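Local coordinates for protein FdhC (Acinetobacter nosocomialis, PDB 5KTC) that transfers a 3-hydroxybutanoyl group from its coenzyme A thioester to the amino group of a dTDP-linked amino sugar, as a sugar N-acyltransferase of the GNAT superfamily, at residues 106-117 with 172-180. Numbering follows the deposited sequence.
Sequences YAAVESALLVYE and IQYARFLGK. With COA (coenzyme A), chain D.
The Phe177 ring carries Val109 CG1 over the centre of one face, a CH-pi contact 3.6 Å from CG1 to the ring centroid and nearly on the ring normal. Arg176 comes to the opposite side, with Phe177 CE2 over the centre of its guanidinium. At the Phe177 edge, in plane, lie Tyr106 CG and Tyr174 O; the Tyr106 and Phe177 rings form an offset edge-to-face pair, with the Phe177 edge toward the Tyr106 face and planes at 75°. Helix 107-122 of the GNAT fold packs against the C-terminal turn 174-178, and both line the coenzyme A site. The Tyr106 ring meets the ribose by its edge, CD1 lying 3.3 Å from COA O4B. Val109 CG1, anti to the backbone N (chi1 -179°), reaches Phe177, while CG2 touches the adenine at 3.5 Å from COA C4A. Leu113 CD1 touches both Tyr174 CB (3.8 Å) and Phe177 CB (3.9 Å). Leu178 CD2 packs on Leu113 CB, and the Leu114 and Leu178 side chains run alongside in opposite directions. Glu110 CG lies beside the Phe177 carbonyl, and its OE1 is hydrogen-bonded to Thr10 N and Thr11 OG1. The Phe177 backbone bonds to Asn9. COA N6A donates to Tyr174 OH at 2.6 Å, with an N-H...O angle of 149°.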
# COMPACT_ATOMS: atom_id res chain seq x y z
N TYR A 106 -1.62 -13.99 -1.19
CA TYR A 106 -1.27 -13.03 -2.21
C TYR A 106 -1.71 -11.61 -1.84
O TYR A 106 -1.76 -10.77 -2.71
CB TYR A 106 -1.85 -13.46 -3.60
CG TYR A 106 -1.31 -14.83 -4.02
CD1 TYR A 106 0.05 -15.04 -4.17
CD2 TYR A 106 -2.16 -15.93 -4.21
CE1 TYR A 106 0.57 -16.30 -4.49
CE2 TYR A 106 -1.64 -17.19 -4.52
CZ TYR A 106 -0.30 -17.37 -4.67
OH TYR A 106 0.24 -18.61 -4.96
N ALA A 107 -2.03 -11.36 -0.58
CA ALA A 107 -2.40 -9.99 -0.15
C ALA A 107 -1.40 -8.91 -0.58
O ALA A 107 -1.78 -7.76 -0.86
CB ALA A 107 -2.52 -9.95 1.37
N ALA A 108 -0.12 -9.27 -0.54
CA ALA A 108 0.95 -8.29 -0.89
C ALA A 108 0.77 -7.82 -2.33
O ALA A 108 0.77 -6.61 -2.64
CB ALA A 108 2.35 -8.87 -0.64
N VAL A 109 0.55 -8.77 -3.23
CA VAL A 109 0.30 -8.44 -4.65
C VAL A 109 -0.98 -7.64 -4.81
O VAL A 109 -1.01 -6.61 -5.53
CB VAL A 109 0.25 -9.70 -5.56
CG1 VAL A 109 0.02 -9.32 -6.98
CG2 VAL A 109 1.50 -10.53 -5.41
N GLU A 110 -2.05 -8.09 -4.17
CA GLU A 110 -3.33 -7.41 -4.38
C GLU A 110 -3.31 -5.94 -3.87
O GLU A 110 -3.81 -5.00 -4.51
CB GLU A 110 -4.44 -8.16 -3.62
CG GLU A 110 -4.72 -9.57 -4.17
CD GLU A 110 -5.85 -10.30 -3.50
OE1 GLU A 110 -6.65 -9.73 -2.75
OE2 GLU A 110 -5.99 -11.48 -3.81
N SER A 111 -2.75 -5.80 -2.68
CA SER A 111 -2.71 -4.46 -2.01
C SER A 111 -1.81 -3.50 -2.78
O SER A 111 -2.20 -2.34 -3.01
CB SER A 111 -2.31 -4.59 -0.54
OG SER A 111 -1.06 -5.16 -0.33
N ALA A 112 -0.67 -3.98 -3.29
CA ALA A 112 0.17 -3.12 -4.11
C ALA A 112 -0.61 -2.62 -5.39
O ALA A 112 -0.62 -1.41 -5.74
CB ALA A 112 1.51 -3.83 -4.50
N LEU A 113 -1.33 -3.56 -6.03
CA LEU A 113 -2.05 -3.23 -7.20
C LEU A 113 -3.15 -2.23 -6.91
O LEU A 113 -3.41 -1.35 -7.72
CB LEU A 113 -2.64 -4.50 -7.89
CG LEU A 113 -1.56 -5.44 -8.39
CD1 LEU A 113 -2.19 -6.82 -8.70
CD2 LEU A 113 -0.84 -4.81 -9.61
N LEU A 114 -3.79 -2.34 -5.76
CA LEU A 114 -4.87 -1.48 -5.45
C LEU A 114 -4.31 -0.13 -5.13
O LEU A 114 -4.94 0.89 -5.43
CB LEU A 114 -5.68 -2.04 -4.29
CG LEU A 114 -6.56 -3.27 -4.60
CD1 LEU A 114 -7.18 -3.80 -3.30
CD2 LEU A 114 -7.62 -2.97 -5.65
N VAL A 115 -3.15 -0.09 -4.50
CA VAL A 115 -2.46 1.25 -4.33
C VAL A 115 -2.30 1.97 -5.64
O VAL A 115 -2.59 3.18 -5.73
CB VAL A 115 -1.11 1.15 -3.62
CG1 VAL A 115 -0.26 2.43 -3.83
CG2 VAL A 115 -1.31 0.76 -2.16
N TYR A 116 -1.77 1.26 -6.64
CA TYR A 116 -1.56 1.89 -7.92
C TYR A 116 -2.88 2.24 -8.62
O TYR A 116 -2.93 3.25 -9.32
CB TYR A 116 -0.67 0.98 -8.81
CG TYR A 116 0.72 0.81 -8.25
CD1 TYR A 116 1.48 1.93 -7.83
CD2 TYR A 116 1.34 -0.42 -8.17
CE1 TYR A 116 2.76 1.81 -7.38
CE2 TYR A 116 2.61 -0.55 -7.66
CZ TYR A 116 3.33 0.57 -7.28
OH TYR A 116 4.59 0.49 -6.76
N GLU A 117 -3.93 1.44 -8.47
CA GLU A 117 -5.30 1.77 -8.96
C GLU A 117 -5.70 3.14 -8.32
O GLU A 117 -6.15 4.07 -8.99
CB GLU A 117 -6.28 0.59 -8.60
CG GLU A 117 -7.49 0.30 -9.52
CD GLU A 117 -8.42 -0.85 -9.05
OE1 GLU A 117 -9.55 -0.49 -8.63
OE2 GLU A 117 -8.10 -2.09 -9.08
N ILE A 172 -3.39 -5.87 -17.09
CA ILE A 172 -3.68 -7.04 -17.91
C ILE A 172 -2.97 -8.31 -17.37
O ILE A 172 -3.59 -9.32 -17.08
CB ILE A 172 -3.29 -6.80 -19.36
CG1 ILE A 172 -3.98 -5.51 -19.88
CG2 ILE A 172 -3.61 -8.00 -20.25
CD1 ILE A 172 -3.03 -4.55 -20.59
N GLN A 173 -1.68 -8.20 -17.19
CA GLN A 173 -0.85 -9.30 -16.72
C GLN A 173 -1.28 -9.77 -15.33
O GLN A 173 -1.20 -10.95 -15.01
CB GLN A 173 0.58 -8.84 -16.64
CG GLN A 173 1.48 -9.98 -16.23
CD GLN A 173 2.93 -9.63 -16.26
OE1 GLN A 173 3.35 -8.66 -16.90
NE2 GLN A 173 3.72 -10.42 -15.57
N TYR A 174 -1.67 -8.82 -14.49
CA TYR A 174 -2.03 -9.12 -13.10
C TYR A 174 -3.56 -9.11 -12.85
O TYR A 174 -4.01 -9.08 -11.69
CB TYR A 174 -1.37 -8.11 -12.15
CG TYR A 174 0.10 -8.25 -11.98
CD1 TYR A 174 1.01 -7.77 -12.93
CD2 TYR A 174 0.59 -8.93 -10.89
CE1 TYR A 174 2.41 -7.92 -12.75
CE2 TYR A 174 1.96 -9.09 -10.70
CZ TYR A 174 2.87 -8.58 -11.63
OH TYR A 174 4.18 -8.77 -11.34
N ALA A 175 -4.36 -9.20 -13.92
CA ALA A 175 -5.82 -9.22 -13.79
C ALA A 175 -6.32 -10.32 -12.86
O ALA A 175 -7.32 -10.10 -12.19
CB ALA A 175 -6.51 -9.35 -15.16
N ARG A 176 -5.67 -11.48 -12.85
CA ARG A 176 -6.09 -12.61 -12.01
C ARG A 176 -6.08 -12.28 -10.49
O ARG A 176 -6.71 -12.98 -9.68
CB ARG A 176 -5.26 -13.87 -12.26
CG ARG A 176 -3.82 -13.80 -11.84
CD ARG A 176 -3.13 -15.03 -12.30
NE ARG A 176 -1.73 -14.99 -12.06
CZ ARG A 176 -1.10 -15.47 -11.00
NH1 ARG A 176 -1.76 -16.05 -10.00
NH2 ARG A 176 0.22 -15.33 -10.96
N PHE A 177 -5.27 -11.30 -10.09
CA PHE A 177 -5.20 -10.91 -8.69
C PHE A 177 -6.29 -9.91 -8.29
O PHE A 177 -6.57 -9.73 -7.11
CB PHE A 177 -3.82 -10.30 -8.41
CG PHE A 177 -2.70 -11.27 -8.44
CD1 PHE A 177 -2.42 -12.06 -7.34
CD2 PHE A 177 -1.89 -11.34 -9.56
CE1 PHE A 177 -1.37 -12.95 -7.33
CE2 PHE A 177 -0.83 -12.22 -9.56
CZ PHE A 177 -0.57 -13.03 -8.46
N LEU A 178 -6.89 -9.25 -9.27
CA LEU A 178 -7.78 -8.17 -9.02
C LEU A 178 -9.24 -8.57 -9.03
O LEU A 178 -10.08 -7.85 -8.46
CB LEU A 178 -7.53 -7.09 -10.02
CG LEU A 178 -6.21 -6.33 -9.82
CD1 LEU A 178 -5.86 -5.56 -11.10
CD2 LEU A 178 -6.31 -5.32 -8.70
N GLY A 179 -9.57 -9.70 -9.64
CA GLY A 179 -10.96 -10.10 -9.78
C GLY A 179 -11.00 -11.45 -10.47
O GLY A 179 -9.93 -12.02 -10.73
N LYS A 180 -12.21 -11.95 -10.68
CA LYS A 180 -12.42 -13.14 -11.55
C LYS A 180 -12.25 -12.73 -12.99
O LYS A 180 -12.66 -11.67 -13.40
CB LYS A 180 -13.80 -13.74 -11.32
CG LYS A 180 -13.93 -14.33 -9.91
CD LYS A 180 -15.11 -15.30 -9.79
CE LYS A 180 -14.98 -16.15 -8.52
NZ LYS A 180 -16.26 -16.07 -7.78
N1A COA D . 3.75 -12.04 -9.26
C2A COA D . 3.24 -13.18 -8.74
N3A COA D . 3.39 -13.53 -7.46
C4A COA D . 3.99 -12.68 -6.64
C5A COA D . 4.53 -11.39 -7.13
C6A COA D . 4.38 -11.10 -8.54
N6A COA D . 4.84 -9.98 -9.08
N7A COA D . 5.07 -10.76 -6.09
C8A COA D . 4.91 -11.57 -5.02
N9A COA D . 4.27 -12.72 -5.37
C1B COA D . 3.89 -13.83 -4.47
C2B COA D . 5.06 -14.16 -3.53
O2B COA D . 6.00 -15.08 -4.10
C3B COA D . 4.36 -14.66 -2.32
O3B COA D . 3.94 -16.00 -2.59
P3B COA D . 4.68 -17.24 -1.87
O7A COA D . 3.73 -17.52 -0.70
O8A COA D . 4.53 -18.15 -3.06
O9A COA D . 6.07 -16.79 -1.49
C4B COA D . 3.12 -13.79 -2.25
O4B COA D . 2.82 -13.42 -3.60
C5B COA D . 3.26 -12.63 -1.29
O5B COA D . 4.36 -11.82 -1.64
P1A COA D . 5.53 -11.60 -0.62
O1A COA D . 6.66 -10.91 -1.35
O2A COA D . 5.78 -12.75 0.32
O3A COA D . 5.04 -10.40 0.36
P2A COA D . 4.64 -10.37 1.86
O4A COA D . 3.42 -11.20 2.18
O5A COA D . 5.83 -10.59 2.77
O6A COA D . 4.16 -8.86 2.04
CBP COA D . 5.08 -6.88 3.13
CCP COA D . 5.14 -7.83 1.92
CDP COA D . 6.18 -5.86 2.94
CEP COA D . 3.73 -6.17 3.19
CAP COA D . 5.29 -7.70 4.43
OAP COA D . 6.44 -8.57 4.17
C9P COA D . 5.45 -6.88 5.64
O9P COA D . 4.53 -6.39 6.33
N8P COA D . 6.74 -6.69 5.99
C7P COA D . 7.07 -5.91 7.12
C6P COA D . 6.82 -4.42 7.01
C5P COA D . 7.69 -3.84 5.92
O5P COA D . 8.91 -4.10 5.93
N4P COA D . 7.08 -3.13 5.00
C3P COA D . 7.79 -2.62 3.82
C2P COA D . 8.67 -1.40 4.14
S1P COA D . 9.71 -1.02 2.68